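Local coordinates for protein translation factor SUI1 homolog (Pyrococcus horikoshii, PDB 5ZCY) that probably acts in translation initiation as the archaeal counterpart of eIF1 and may bind mRNA, at residues A[24-29]-A[94-99]; A[38-43]-A[70-75]; A[55-60]-A[83-88]; A[59-64]-A[76-81]. All coordinates share one frame; numbering follows the deposited sequence.

Contact 2 is the buried centre: strands 38-41 and 71-75 pair antiparallel, with isoleucines and a leucine on one face and a charged network on the other. Contact 1 adds the C-terminal strand 96-98 to the same sheet, parallel and only partly buried, with carboxylates toward the exposed C-terminus. Contact 3 lies on the helical side. Leucines meet beside a Lys60-Glu88 salt bridge, and Leu57 packs on Ile40 of contact 2. Contact 4, at the surface, shares Ala59 and Lys60 with contact 3 but has no hydrogen bond between its segments, resting on packing of Leu61 against the flat groups of His78 and Arg81. Arg79 of contact 4 pairs with the C-terminal carboxylate of contact 1.

Contact 1 of 4, residues A[24-29]-A[94-99]; sequences IKVYIE and ELIEVE
The Tyr27 ring has Glu29 OE2 in plane at its edge. The carboxylate of Glu99 runs alongside it, the two planes 25° apart, with OE1 3.9 Å from Tyr27 CB. Tyr27 CG sits in the crowded position between backbone N and carbonyl carbon (chi1 57°). Its OH bonds to Glu41. On the same sheet face Lys25 bends at chi2 and crosses Glu97 and Glu99 obliquely. Its NZ makes a 2.6 Å salt bridge to the anti lone pair of Glu97 OE1 and also bonds to Gln22 O. Glu99 OE2 lies against the aliphatic part of Lys25, 3.4 Å from CB. On the other face Val26 CG2 and Ile96 CG2 lie side by side at 4.0 Å. The backbones pair in parallel. Ile24 N bonds to Leu95 O and Val26 N to Glu97 O. Glu97 N and Glu99 N return bonds to Ile24 O and Val26 O; the last is nearly straight (174°). Water 1 joins Ile28 N to Glu99 OXT. Strand 96-98 is an outermost strand of the sheet within the chain. Strand 36-41 flanks 24-30 on its other edge, and helix 82-88 covers Val26, Ile96 and Val98.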
loop_
_atom_site.group_PDB
_atom_site.type_symbol
_atom_site.label_atom_id
_atom_site.label_comp_id
_atom_site.label_asym_id
_atom_site.label_seq_id
_atom_site.Cartn_x
_atom_site.Cartn_y
_atom_site.Cartn_z
ATOM N N ILE A 24 -0.343 3.981 -8.424
ATOM C CA ILE A 24 -0.227 3.484 -7.019
ATOM C C ILE A 24 1.256 3.151 -6.780
ATOM O O ILE A 24 1.723 2.234 -7.380
ATOM C CB ILE A 24 -1.124 2.314 -6.717
ATOM C CG1 ILE A 24 -2.600 2.791 -6.916
ATOM C CG2 ILE A 24 -0.943 1.797 -5.323
ATOM C CD1 ILE A 24 -3.531 1.626 -6.978
ATOM N N LYS A 25 1.959 3.890 -5.942
ATOM C CA LYS A 25 3.328 3.709 -5.654
ATOM C C LYS A 25 3.482 3.002 -4.329
ATOM O O LYS A 25 2.856 3.393 -3.372
ATOM C CB LYS A 25 4.051 5.031 -5.558
ATOM C CG LYS A 25 3.957 5.959 -6.731
ATOM C CD LYS A 25 4.520 5.279 -7.898
ATOM C CE LYS A 25 4.835 6.289 -9.022
ATOM N NZ LYS A 25 5.002 5.598 -10.322
ATOM N N VAL A 26 4.382 2.048 -4.283
ATOM C CA VAL A 26 4.654 1.292 -3.075
ATOM C C VAL A 26 6.154 1.403 -2.841
ATOM O O VAL A 26 6.943 0.989 -3.718
ATOM C CB VAL A 26 4.232 -0.148 -3.120
ATOM C CG1 VAL A 26 4.523 -0.872 -1.790
ATOM C CG2 VAL A 26 2.782 -0.306 -3.524
ATOM N N TYR A 27 6.553 1.859 -1.672
ATOM C CA TYR A 27 8.000 2.065 -1.432
ATOM C C TYR A 27 8.281 1.897 0.039
ATOM O O TYR A 27 7.365 1.823 0.798
ATOM C CB TYR A 27 8.422 3.412 -1.916
ATOM C CG TYR A 27 7.734 4.636 -1.387
ATOM C CD1 TYR A 27 6.607 5.125 -1.980
ATOM C CD2 TYR A 27 8.208 5.346 -0.260
ATOM C CE1 TYR A 27 5.934 6.280 -1.527
ATOM C CE2 TYR A 27 7.530 6.432 0.211
ATOM C CZ TYR A 27 6.421 6.944 -0.429
ATOM O OH TYR A 27 5.701 8.047 -0.057
ATOM N N ILE A 28 9.534 1.920 0.443
ATOM C CA ILE A 28 9.903 1.674 1.839
ATOM C C ILE A 28 10.403 2.917 2.435
ATOM O O ILE A 28 11.110 3.735 1.788
ATOM C CB ILE A 28 11.059 0.667 1.912
ATOM C CG1 ILE A 28 10.687 -0.628 1.324
ATOM C CG2 ILE A 28 11.634 0.611 3.339
ATOM C CD1 ILE A 28 9.536 -1.226 2.037
ATOM N N GLU A 29 10.024 3.175 3.683
ATOM C CA GLU A 29 10.583 4.263 4.544
ATOM C C GLU A 29 11.179 3.591 5.776
ATOM O O GLU A 29 10.886 2.459 6.159
ATOM C CB GLU A 29 9.549 5.291 4.965
ATOM C CG GLU A 29 9.159 6.279 3.857
ATOM C CD GLU A 29 8.171 7.358 4.226
ATOM O OE1 GLU A 29 7.534 7.284 5.290
ATOM O OE2 GLU A 29 7.955 8.316 3.352
ATOM N N GLU A 94 -1.420 -3.272 -13.194
ATOM C CA GLU A 94 -0.673 -2.300 -14.011
ATOM C C GLU A 94 -0.560 -0.900 -13.491
ATOM O O GLU A 94 0.264 -0.084 -13.904
ATOM C CB GLU A 94 -1.285 -2.242 -15.440
ATOM C CG GLU A 94 -0.725 -3.288 -16.370
ATOM C CD GLU A 94 -1.385 -3.172 -17.731
ATOM O OE1 GLU A 94 -0.896 -2.367 -18.579
ATOM O OE2 GLU A 94 -2.358 -3.928 -17.973
ATOM N N LEU A 95 -1.396 -0.520 -12.510
ATOM C CA LEU A 95 -1.313 0.764 -11.932
ATOM C C LEU A 95 -0.322 0.788 -10.742
ATOM O O LEU A 95 -0.046 1.869 -10.303
ATOM C CB LEU A 95 -2.627 1.184 -11.339
ATOM C CG LEU A 95 -3.784 1.421 -12.297
ATOM C CD1 LEU A 95 -5.001 1.655 -11.385
ATOM C CD2 LEU A 95 -3.497 2.611 -13.195
ATOM N N ILE A 96 0.159 -0.401 -10.365
ATOM C CA ILE A 96 0.988 -0.504 -9.122
ATOM C C ILE A 96 2.466 -0.519 -9.439
ATOM O O ILE A 96 2.869 -1.422 -10.199
ATOM C CB ILE A 96 0.608 -1.726 -8.355
ATOM C CG1 ILE A 96 -0.907 -1.724 -7.938
ATOM C CG2 ILE A 96 1.385 -1.755 -7.000
ATOM C CD1 ILE A 96 -1.410 -3.025 -7.480
ATOM N N GLU A 97 3.192 0.461 -8.988
ATOM C CA GLU A 97 4.683 0.521 -9.166
ATOM C C GLU A 97 5.276 0.168 -7.800
ATOM O O GLU A 97 5.147 0.980 -6.875
ATOM C CB GLU A 97 5.224 1.838 -9.668
ATOM C CG GLU A 97 6.818 1.684 -9.771
ATOM C CD GLU A 97 7.622 2.925 -10.171
ATOM O OE1 GLU A 97 7.141 4.082 -9.960
ATOM O OE2 GLU A 97 8.864 2.724 -10.548
ATOM N N VAL A 98 5.999 -0.924 -7.736
ATOM C CA VAL A 98 6.740 -1.280 -6.492
ATOM C C VAL A 98 8.166 -0.740 -6.671
ATOM O O VAL A 98 8.877 -1.151 -7.564
ATOM C CB VAL A 98 6.681 -2.750 -6.246
ATOM C CG1 VAL A 98 7.690 -3.186 -5.170
ATOM C CG2 VAL A 98 5.257 -3.201 -5.986
ATOM N N GLU A 99 8.555 0.170 -5.834
ATOM C CA GLU A 99 9.828 0.877 -5.983
ATOM C C GLU A 99 10.772 0.384 -4.898
ATOM O O GLU A 99 12.011 0.688 -5.028
ATOM C CB GLU A 99 9.660 2.404 -5.712
ATOM C CG GLU A 99 8.595 3.185 -6.439
ATOM C CD GLU A 99 8.455 4.632 -5.838
ATOM O OE1 GLU A 99 9.379 5.226 -5.229
ATOM O OE2 GLU A 99 7.390 5.210 -5.916
ATOM O OXT GLU A 99 10.343 -0.093 -3.842
HETATM O O HOH W 1 11.441 1.385 -1.763
#

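Contact 2 of 4, residues A[38-43]-A[70-75]; sequences TIIEGI and GRIELQ
Two neighbouring antiparallel strands of the mixed beta sheet of the SUI1 fold meet here, and their side chains part to two faces. On one face Arg71 crosses obliquely over Ile39. Ile39 CG2 lies over one face of the guanidinium, 3.6 Å from Arg71 NH1, and offset toward its rim. Ile39 CD1 reaches Glu73 CG at 3.7 Å, the two side chains pointing the same way. A bend at chi3 (-50°) lays the Arg71 group across Ile39 and between two acids, both in plane at its edge. NH2 gives Glu73 OE2 a 3.0 Å salt bridge, arriving from above the carboxylate plane. Glu41 runs alongside Arg71, and its OE1 is a long 4.0 Å from NH1. Stronger partners lie outside: Glu29 for Arg71, Lys37 for Glu73 and the Tyr27 hydroxyl for Glu41. The guanidinium is therefore well held within a charged network. On the opposite face Ile40 and Ile72 lie side by side, CD1 of Ile40 4.1 Å from CG2 of Ile72. Helix 50-61 packs on both. The hydrogen-bonded pairs are Thr38 with Leu74 and Ile40 with Ile72. Where strand 38-41 ends and strand 71-75 begins, water 2 donates to Ile43 O and, at 2.4 Å, to Gly70 O.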
loop_
_atom_site.group_PDB
_atom_site.type_symbol
_atom_site.label_atom_id
_atom_site.label_comp_id
_atom_site.label_asym_id
_atom_site.label_seq_id
_atom_site.Cartn_x
_atom_site.Cartn_y
_atom_site.Cartn_z
ATOM N N THR A 38 6.371 -0.060 4.878
ATOM C CA THR A 38 5.919 -0.022 3.492
ATOM C C THR A 38 4.874 1.083 3.343
ATOM O O THR A 38 3.903 1.089 4.143
ATOM C CB THR A 38 5.325 -1.317 3.070
ATOM O OG1 THR A 38 6.253 -2.370 3.202
ATOM C CG2 THR A 38 4.795 -1.360 1.631
ATOM N N ILE A 39 5.068 1.988 2.390
ATOM C CA ILE A 39 4.165 3.068 2.134
ATOM C C ILE A 39 3.468 2.774 0.838
ATOM O O ILE A 39 4.066 2.381 -0.158
ATOM C CB ILE A 39 4.908 4.424 1.972
ATOM C CG1 ILE A 39 5.905 4.663 3.111
ATOM C CG2 ILE A 39 3.953 5.565 1.715
ATOM C CD1 ILE A 39 5.253 4.670 4.455
ATOM N N ILE A 40 2.117 2.926 0.895
ATOM C CA ILE A 40 1.284 2.836 -0.382
ATOM C C ILE A 40 0.656 4.240 -0.580
ATOM O O ILE A 40 -0.132 4.713 0.289
ATOM C CB ILE A 40 0.170 1.775 -0.241
ATOM C CG1 ILE A 40 0.779 0.433 0.097
ATOM C CG2 ILE A 40 -0.628 1.726 -1.510
ATOM C CD1 ILE A 40 -0.247 -0.477 0.760
ATOM N N GLU A 41 1.045 4.827 -1.678
ATOM C CA GLU A 41 0.591 6.201 -2.016
ATOM C C GLU A 41 -0.048 6.169 -3.349
ATOM O O GLU A 41 0.203 5.359 -4.213
ATOM C CB GLU A 41 1.845 7.140 -2.066
ATOM C CG GLU A 41 1.789 8.624 -2.052
ATOM C CD GLU A 41 3.290 9.031 -1.974
ATOM O OE1 GLU A 41 3.750 9.271 -0.903
ATOM O OE2 GLU A 41 4.022 8.917 -3.015
ATOM N N GLY A 42 -1.108 6.939 -3.541
ATOM C CA GLY A 42 -1.768 7.028 -4.839
ATOM C C GLY A 42 -3.139 6.439 -4.982
ATOM O O GLY A 42 -3.846 6.618 -6.014
ATOM N N ILE A 43 -3.588 5.712 -3.974
ATOM C CA ILE A 43 -4.975 5.282 -3.946
ATOM C C ILE A 43 -5.827 6.522 -3.661
ATOM O O ILE A 43 -5.531 7.268 -2.741
ATOM C CB ILE A 43 -5.200 4.221 -2.914
ATOM C CG1 ILE A 43 -4.493 2.937 -3.296
ATOM C CG2 ILE A 43 -6.712 3.900 -2.770
ATOM C CD1 ILE A 43 -4.426 1.881 -2.201
ATOM N N GLY A 70 -3.195 10.672 3.486
ATOM C CA GLY A 70 -3.392 10.188 2.157
ATOM C C GLY A 70 -2.577 8.968 1.716
ATOM O O GLY A 70 -2.558 8.560 0.558
ATOM N N ARG A 71 -1.968 8.351 2.725
ATOM C CA ARG A 71 -1.103 7.207 2.475
ATOM C C ARG A 71 -1.422 6.082 3.440
ATOM O O ARG A 71 -1.954 6.317 4.495
ATOM C CB ARG A 71 0.357 7.533 2.720
ATOM C CG ARG A 71 0.875 8.831 2.116
ATOM C CD ARG A 71 2.392 8.923 2.216
ATOM N NE ARG A 71 2.981 8.661 3.529
ATOM C CZ ARG A 71 4.318 8.618 3.781
ATOM N NH1 ARG A 71 5.176 8.814 2.785
ATOM N NH2 ARG A 71 4.761 8.351 4.987
ATOM N N ILE A 72 -1.144 4.828 3.056
ATOM C CA ILE A 72 -1.193 3.721 3.980
ATOM C C ILE A 72 0.251 3.368 4.329
ATOM O O ILE A 72 1.108 3.306 3.459
ATOM C CB ILE A 72 -1.869 2.521 3.346
ATOM C CG1 ILE A 72 -3.377 2.886 3.022
ATOM C CG2 ILE A 72 -1.761 1.251 4.189
ATOM C CD1 ILE A 72 -4.130 1.877 2.232
ATOM N N GLU A 73 0.480 3.162 5.623
ATOM C CA GLU A 73 1.776 2.734 6.161
ATOM C C GLU A 73 1.642 1.417 6.808
ATOM O O GLU A 73 0.744 1.212 7.657
ATOM C CB GLU A 73 2.353 3.774 7.146
ATOM C CG GLU A 73 2.349 5.170 6.669
ATOM C CD GLU A 73 3.199 6.118 7.566
ATOM O OE1 GLU A 73 3.820 5.634 8.519
ATOM O OE2 GLU A 73 3.143 7.350 7.256
ATOM N N LEU A 74 2.464 0.460 6.450
ATOM C CA LEU A 74 2.475 -0.891 7.010
ATOM C C LEU A 74 3.790 -1.186 7.684
ATOM O O LEU A 74 4.863 -0.842 7.139
ATOM C CB LEU A 74 2.247 -1.987 5.970
ATOM C CG LEU A 74 0.969 -1.826 5.156
ATOM C CD1 LEU A 74 0.902 -2.829 4.053
ATOM C CD2 LEU A 74 -0.258 -1.973 6.037
ATOM N N GLN A 75 3.772 -1.828 8.839
ATOM C CA GLN A 75 5.002 -2.274 9.503
ATOM C C GLN A 75 5.664 -3.395 8.698
ATOM O O GLN A 75 4.976 -4.364 8.359
ATOM C CB GLN A 75 4.596 -2.883 10.852
ATOM C CG GLN A 75 5.625 -3.675 11.593
ATOM C CD GLN A 75 5.097 -4.406 12.787
ATOM O OE1 GLN A 75 3.927 -4.878 12.920
ATOM N NE2 GLN A 75 6.004 -4.599 13.707
HETATM O O HOH W 2 -3.176 7.141 -1.340
#

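Contact 3 of 4, residues A[55-60]-A[83-88]; sequences KKLKAK and KKLLAE. With NO3 (nitrate ion), chain B.
Helices 50-61 and 82-88 lie next to each other on one face of the sheet and meet here through leucines and one long lysine. Their local axes come no closer than 11.0 Å and cross at 128°, so the side chains must bridge the gap. Leu57 and Leu85 cross obliquely in the middle. CD2 of Leu57 rests on CB of Leu85 at 3.9 Å. Its other branch, CD1, meets Leu86 CD2 at 4.3 Å. This is the alpha/beta layering of the SUI1 domain: the leucines are buried, Leu57 and Leu86 reaching the sheet and Leu85 facing helix 50-61. Leu57 packs on Ile40 of strand 36-41, and Leu86 on Ile96 of strand 96-98. A polar layer lies beside the leucines. Lys60 stretches out, its chain extended beyond CG, and meets Leu85 tip to tip, with CD 3.8 Å from Leu85 CD2. It slides past Glu88, which runs the opposite way. The ammonium ends in a salt bridge, NZ to Glu88 OE1 at 2.8 Å, and approaches from above the carboxylate plane. NZ is also 3.0 Å from Leu85 O, but the angle is too poor for a hydrogen bond. That carbonyl would probably still add to the negative surroundings of the ammonium. One turn before Lys60, the extended chain of Lys56 carries NZ to a nitrate ion, probably from the crystallisation liquor. NZ donates to nitrate O1 at 3.0 Å and more weakly to O3.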
loop_
_atom_site.group_PDB
_atom_site.type_symbol
_atom_site.label_atom_id
_atom_site.label_comp_id
_atom_site.label_asym_id
_atom_site.label_seq_id
_atom_site.Cartn_x
_atom_site.Cartn_y
_atom_site.Cartn_z
ATOM N N LYS A 55 -6.790 -1.607 7.181
ATOM C CA LYS A 55 -7.199 -2.701 8.100
ATOM C C LYS A 55 -7.156 -4.028 7.434
ATOM O O LYS A 55 -6.733 -5.043 8.014
ATOM C CB LYS A 55 -8.567 -2.277 8.686
ATOM C CG LYS A 55 -9.298 -3.257 9.576
ATOM C CD LYS A 55 -10.789 -2.845 9.804
ATOM C CE LYS A 55 -11.615 -2.987 8.519
ATOM N NZ LYS A 55 -13.004 -2.404 8.617
ATOM N N LYS A 56 -7.595 -4.177 6.174
ATOM C CA LYS A 56 -7.633 -5.381 5.452
ATOM C C LYS A 56 -6.186 -5.888 5.228
ATOM O O LYS A 56 -5.905 -7.057 5.327
ATOM C CB LYS A 56 -8.365 -5.292 4.142
ATOM C CG LYS A 56 -9.879 -5.111 4.349
ATOM C CD LYS A 56 -10.531 -5.087 3.040
ATOM C CE LYS A 56 -12.075 -4.815 3.218
ATOM N NZ LYS A 56 -12.586 -4.868 1.835
ATOM N N LEU A 57 -5.310 -4.982 4.813
ATOM C CA LEU A 57 -3.942 -5.440 4.525
ATOM C C LEU A 57 -3.283 -5.811 5.825
ATOM O O LEU A 57 -2.513 -6.836 5.766
ATOM C CB LEU A 57 -3.220 -4.229 3.889
ATOM C CG LEU A 57 -3.619 -3.910 2.478
ATOM C CD1 LEU A 57 -2.942 -2.591 2.061
ATOM C CD2 LEU A 57 -3.428 -4.967 1.431
ATOM N N LYS A 58 -3.474 -5.095 6.897
ATOM C CA LYS A 58 -2.930 -5.378 8.294
ATOM C C LYS A 58 -3.375 -6.785 8.709
ATOM O O LYS A 58 -2.580 -7.549 9.281
ATOM C CB LYS A 58 -3.319 -4.356 9.367
ATOM C CG LYS A 58 -2.577 -3.007 9.210
ATOM C CD LYS A 58 -3.218 -1.860 9.963
ATOM C CE LYS A 58 -3.167 -2.057 11.482
ATOM N NZ LYS A 58 -3.848 -0.894 12.101
ATOM N N ALA A 59 -4.602 -7.121 8.437
ATOM C CA ALA A 59 -5.114 -8.438 8.833
ATOM C C ALA A 59 -4.519 -9.507 7.992
ATOM O O ALA A 59 -4.101 -10.557 8.564
ATOM C CB ALA A 59 -6.648 -8.432 8.753
ATOM N N LYS A 60 -4.358 -9.328 6.672
ATOM C CA LYS A 60 -3.811 -10.286 5.810
ATOM C C LYS A 60 -2.342 -10.590 6.148
ATOM O O LYS A 60 -1.921 -11.734 6.116
ATOM C CB LYS A 60 -3.900 -9.924 4.323
ATOM C CG LYS A 60 -5.311 -9.884 3.699
ATOM C CD LYS A 60 -5.299 -8.951 2.482
ATOM C CE LYS A 60 -6.394 -9.189 1.439
ATOM N NZ LYS A 60 -5.875 -8.689 0.132
ATOM N N LYS A 83 1.425 -6.465 -4.614
ATOM C CA LYS A 83 0.633 -6.453 -5.877
ATOM C C LYS A 83 -0.460 -7.492 -5.781
ATOM O O LYS A 83 -1.619 -7.194 -6.153
ATOM C CB LYS A 83 1.480 -6.644 -7.125
ATOM C CG LYS A 83 2.354 -5.487 -7.418
ATOM C CD LYS A 83 2.959 -5.526 -8.861
ATOM C CE LYS A 83 3.974 -4.458 -9.062
ATOM N NZ LYS A 83 4.580 -4.476 -10.419
ATOM N N LYS A 84 -0.206 -8.679 -5.268
ATOM C CA LYS A 84 -1.221 -9.718 -5.120
ATOM C C LYS A 84 -2.241 -9.240 -4.158
ATOM O O LYS A 84 -3.489 -9.449 -4.395
ATOM C CB LYS A 84 -0.592 -11.034 -4.653
ATOM C CG LYS A 84 -1.523 -12.121 -4.240
ATOM C CD LYS A 84 -2.402 -12.503 -5.387
ATOM C CE LYS A 84 -3.223 -13.738 -5.034
ATOM N NZ LYS A 84 -4.335 -13.896 -5.996
ATOM N N LEU A 85 -1.861 -8.646 -3.025
ATOM C CA LEU A 85 -2.843 -8.297 -2.040
ATOM C C LEU A 85 -3.726 -7.179 -2.544
ATOM O O LEU A 85 -4.938 -7.180 -2.273
ATOM C CB LEU A 85 -2.178 -7.931 -0.739
ATOM C CG LEU A 85 -1.403 -9.037 0.019
ATOM C CD1 LEU A 85 -0.667 -8.443 1.194
ATOM C CD2 LEU A 85 -2.319 -10.197 0.389
ATOM N N LEU A 86 -3.166 -6.196 -3.228
ATOM C CA LEU A 86 -4.027 -5.130 -3.786
ATOM C C LEU A 86 -4.896 -5.656 -4.898
ATOM O O LEU A 86 -6.074 -5.183 -5.025
ATOM C CB LEU A 86 -3.197 -3.942 -4.242
ATOM C CG LEU A 86 -2.568 -3.161 -3.077
ATOM C CD1 LEU A 86 -1.599 -2.054 -3.577
ATOM C CD2 LEU A 86 -3.608 -2.506 -2.207
ATOM N N ALA A 87 -4.417 -6.623 -5.643
ATOM C CA ALA A 87 -5.313 -7.276 -6.674
ATOM C C ALA A 87 -6.388 -8.017 -6.041
ATOM O O ALA A 87 -7.540 -7.988 -6.652
ATOM C CB ALA A 87 -4.455 -8.186 -7.548
ATOM N N GLU A 88 -6.261 -8.583 -4.848
ATOM C CA GLU A 88 -7.370 -9.241 -4.111
ATOM C C GLU A 88 -8.421 -8.191 -3.791
ATOM O O GLU A 88 -9.637 -8.511 -3.599
ATOM C CB GLU A 88 -6.920 -9.972 -2.838
ATOM C CG GLU A 88 -6.127 -11.221 -3.123
ATOM C CD GLU A 88 -5.495 -11.804 -1.871
ATOM O OE1 GLU A 88 -5.731 -11.373 -0.723
ATOM O OE2 GLU A 88 -4.739 -12.760 -2.083
HETATM N N NO3 B . -11.669 -1.841 0.328
HETATM O O1 NO3 B . -11.347 -2.868 -0.011
HETATM O O2 NO3 B . -11.786 -0.652 -0.423
HETATM O O3 NO3 B . -11.798 -1.707 1.671
#

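Contact 4 of 4, residues A[59-64]-A[76-81]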
loop_
_atom_site.group_PDB
_atom_site.type_symbol
_atom_site.label_atom_id
_atom_site.label_comp_id
_atom_site.label_asym_id
_atom_site.label_seq_id
_atom_site.Cartn_x
_atom_site.Cartn_y
_atom_site.Cartn_z
ATOM N N ALA A 59 -4.602 -7.121 8.437
ATOM C CA ALA A 59 -5.114 -8.438 8.833
ATOM C C ALA A 59 -4.519 -9.507 7.992
ATOM O O ALA A 59 -4.101 -10.557 8.564
ATOM C CB ALA A 59 -6.648 -8.432 8.753
ATOM N N LYS A 60 -4.358 -9.328 6.672
ATOM C CA LYS A 60 -3.811 -10.286 5.810
ATOM C C LYS A 60 -2.342 -10.590 6.148
ATOM O O LYS A 60 -1.921 -11.734 6.116
ATOM C CB LYS A 60 -3.900 -9.924 4.323
ATOM C CG LYS A 60 -5.311 -9.884 3.699
ATOM C CD LYS A 60 -5.299 -8.951 2.482
ATOM C CE LYS A 60 -6.394 -9.189 1.439
ATOM N NZ LYS A 60 -5.875 -8.689 0.132
ATOM N N LEU A 61 -1.591 -9.538 6.528
ATOM C CA LEU A 61 -0.152 -9.672 6.798
ATOM C C LEU A 61 0.124 -9.842 8.308
ATOM O O LEU A 61 1.336 -9.975 8.668
ATOM C CB LEU A 61 0.506 -8.389 6.262
ATOM C CG LEU A 61 0.533 -8.168 4.807
ATOM C CD1 LEU A 61 0.813 -6.753 4.397
ATOM C CD2 LEU A 61 1.496 -9.176 4.057
ATOM N N ALA A 62 -0.842 -9.723 9.207
ATOM C CA ALA A 62 -0.634 -9.691 10.710
ATOM C C ALA A 62 0.432 -8.727 11.076
ATOM O O ALA A 62 1.428 -9.046 11.729
ATOM C CB ALA A 62 -0.287 -11.078 11.264
ATOM N N CYS A 63 0.304 -7.513 10.580
ATOM C CA CYS A 63 1.325 -6.449 10.799
ATOM C C CYS A 63 0.676 -5.208 11.320
ATOM O O CYS A 63 -0.598 -5.049 11.168
ATOM C CB CYS A 63 2.122 -6.112 9.505
ATOM S SG CYS A 63 1.213 -5.362 8.199
ATOM N N GLY A 64 1.340 -4.290 11.927
ATOM C CA GLY A 64 0.810 -3.014 12.229
ATOM C C GLY A 64 0.670 -2.136 11.016
ATOM O O GLY A 64 1.153 -2.483 9.940
ATOM N N GLY A 76 6.910 -3.235 8.376
ATOM C CA GLY A 76 7.691 -4.185 7.609
ATOM C C GLY A 76 7.730 -3.930 6.160
ATOM O O GLY A 76 7.035 -3.013 5.719
ATOM N N ASP A 77 8.507 -4.675 5.411
ATOM C CA ASP A 77 8.651 -4.564 3.962
ATOM C C ASP A 77 7.774 -5.636 3.331
ATOM O O ASP A 77 8.037 -6.865 3.486
ATOM C CB ASP A 77 10.112 -4.805 3.537
ATOM C CG ASP A 77 10.367 -4.640 2.098
ATOM O OD1 ASP A 77 9.435 -4.734 1.251
ATOM O OD2 ASP A 77 11.573 -4.410 1.757
ATOM N N HIS A 78 6.644 -5.185 2.695
ATOM C CA HIS A 78 5.671 -6.116 2.074
ATOM C C HIS A 78 5.626 -5.994 0.640
ATOM O O HIS A 78 4.627 -6.339 -0.021
ATOM C CB HIS A 78 4.284 -5.940 2.801
ATOM C CG HIS A 78 4.364 -6.207 4.251
ATOM N ND1 HIS A 78 4.665 -7.436 4.705
ATOM C CD2 HIS A 78 4.416 -5.362 5.348
ATOM C CE1 HIS A 78 4.808 -7.396 6.028
ATOM N NE2 HIS A 78 4.640 -6.158 6.422
ATOM N N ARG A 79 6.690 -5.466 -0.009
ATOM C CA ARG A 79 6.760 -5.363 -1.436
ATOM C C ARG A 79 6.645 -6.709 -2.104
ATOM O O ARG A 79 6.201 -6.743 -3.262
ATOM C CB ARG A 79 8.028 -4.629 -1.867
ATOM C CG ARG A 79 8.065 -3.172 -1.419
ATOM C CD ARG A 79 9.343 -2.520 -1.844
ATOM N NE ARG A 79 10.459 -3.048 -1.066
ATOM C CZ ARG A 79 11.713 -2.798 -1.364
ATOM N NH1 ARG A 79 12.028 -2.054 -2.359
ATOM N NH2 ARG A 79 12.659 -3.354 -0.614
ATOM N N ASP A 80 7.027 -7.784 -1.438
ATOM C CA ASP A 80 6.978 -9.110 -2.081
ATOM C C ASP A 80 5.530 -9.527 -2.379
ATOM O O ASP A 80 5.362 -10.309 -3.343
ATOM C CB ASP A 80 7.616 -10.131 -1.165
ATOM C CG ASP A 80 7.196 -10.058 0.252
ATOM O OD1 ASP A 80 6.397 -9.244 0.725
ATOM O OD2 ASP A 80 7.529 -10.991 1.016
ATOM N N ARG A 81 4.575 -9.084 -1.596
ATOM C CA ARG A 81 3.225 -9.597 -1.685
ATOM C C ARG A 81 2.234 -8.460 -2.060
ATOM O O ARG A 81 1.061 -8.801 -2.295
ATOM C CB ARG A 81 2.734 -10.171 -0.415
ATOM C CG ARG A 81 3.520 -11.427 -0.043
ATOM C CD ARG A 81 3.113 -11.959 1.296
ATOM N NE ARG A 81 1.717 -12.395 1.303
ATOM C CZ ARG A 81 0.999 -12.684 2.409
ATOM N NH1 ARG A 81 1.503 -12.589 3.632
ATOM N NH2 ARG A 81 -0.260 -13.018 2.255
#
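Leu61 lays its CD1 methyl over one face of the His78 imidazole. The methyl carbon is 3.9 Å from the ring centroid and 22° off the normal, a CH-pi contact. It sits toward the rim, nearest His78 CG at 3.6 Å. The other branch, CD2, covers a face of the Arg81 guanidinium and lies 3.4 Å from Arg81 NH1. Arg81 bends at chi3 (64°) and meets Leu61 tip to tip. Cys63 SG approaches the imidazole obliquely, 3.9 Å from His78 NE2. Its chi1 of 67° puts the sulfur between backbone N and carbonyl carbon. His78 NE2 is hydrogen-bonded to Gln75 O, which helps fix the ring. Within 76-81, Asp77 OD1 accepts from Arg79 N at 3.1 Å, an Asx turn. The Arg79 side chain also grips Asp77 side-on, NE to OD1 and NH2 to OD2. Segment 59-64 carries the chain out of helix 50-61. It turns at Ala62, which has positive phi, and heads for strand 65-68. Segment 76-81 links strand 71-75 to helix 82-88. Leu61 also touches Leu74 of that strand and Leu85 of that helix.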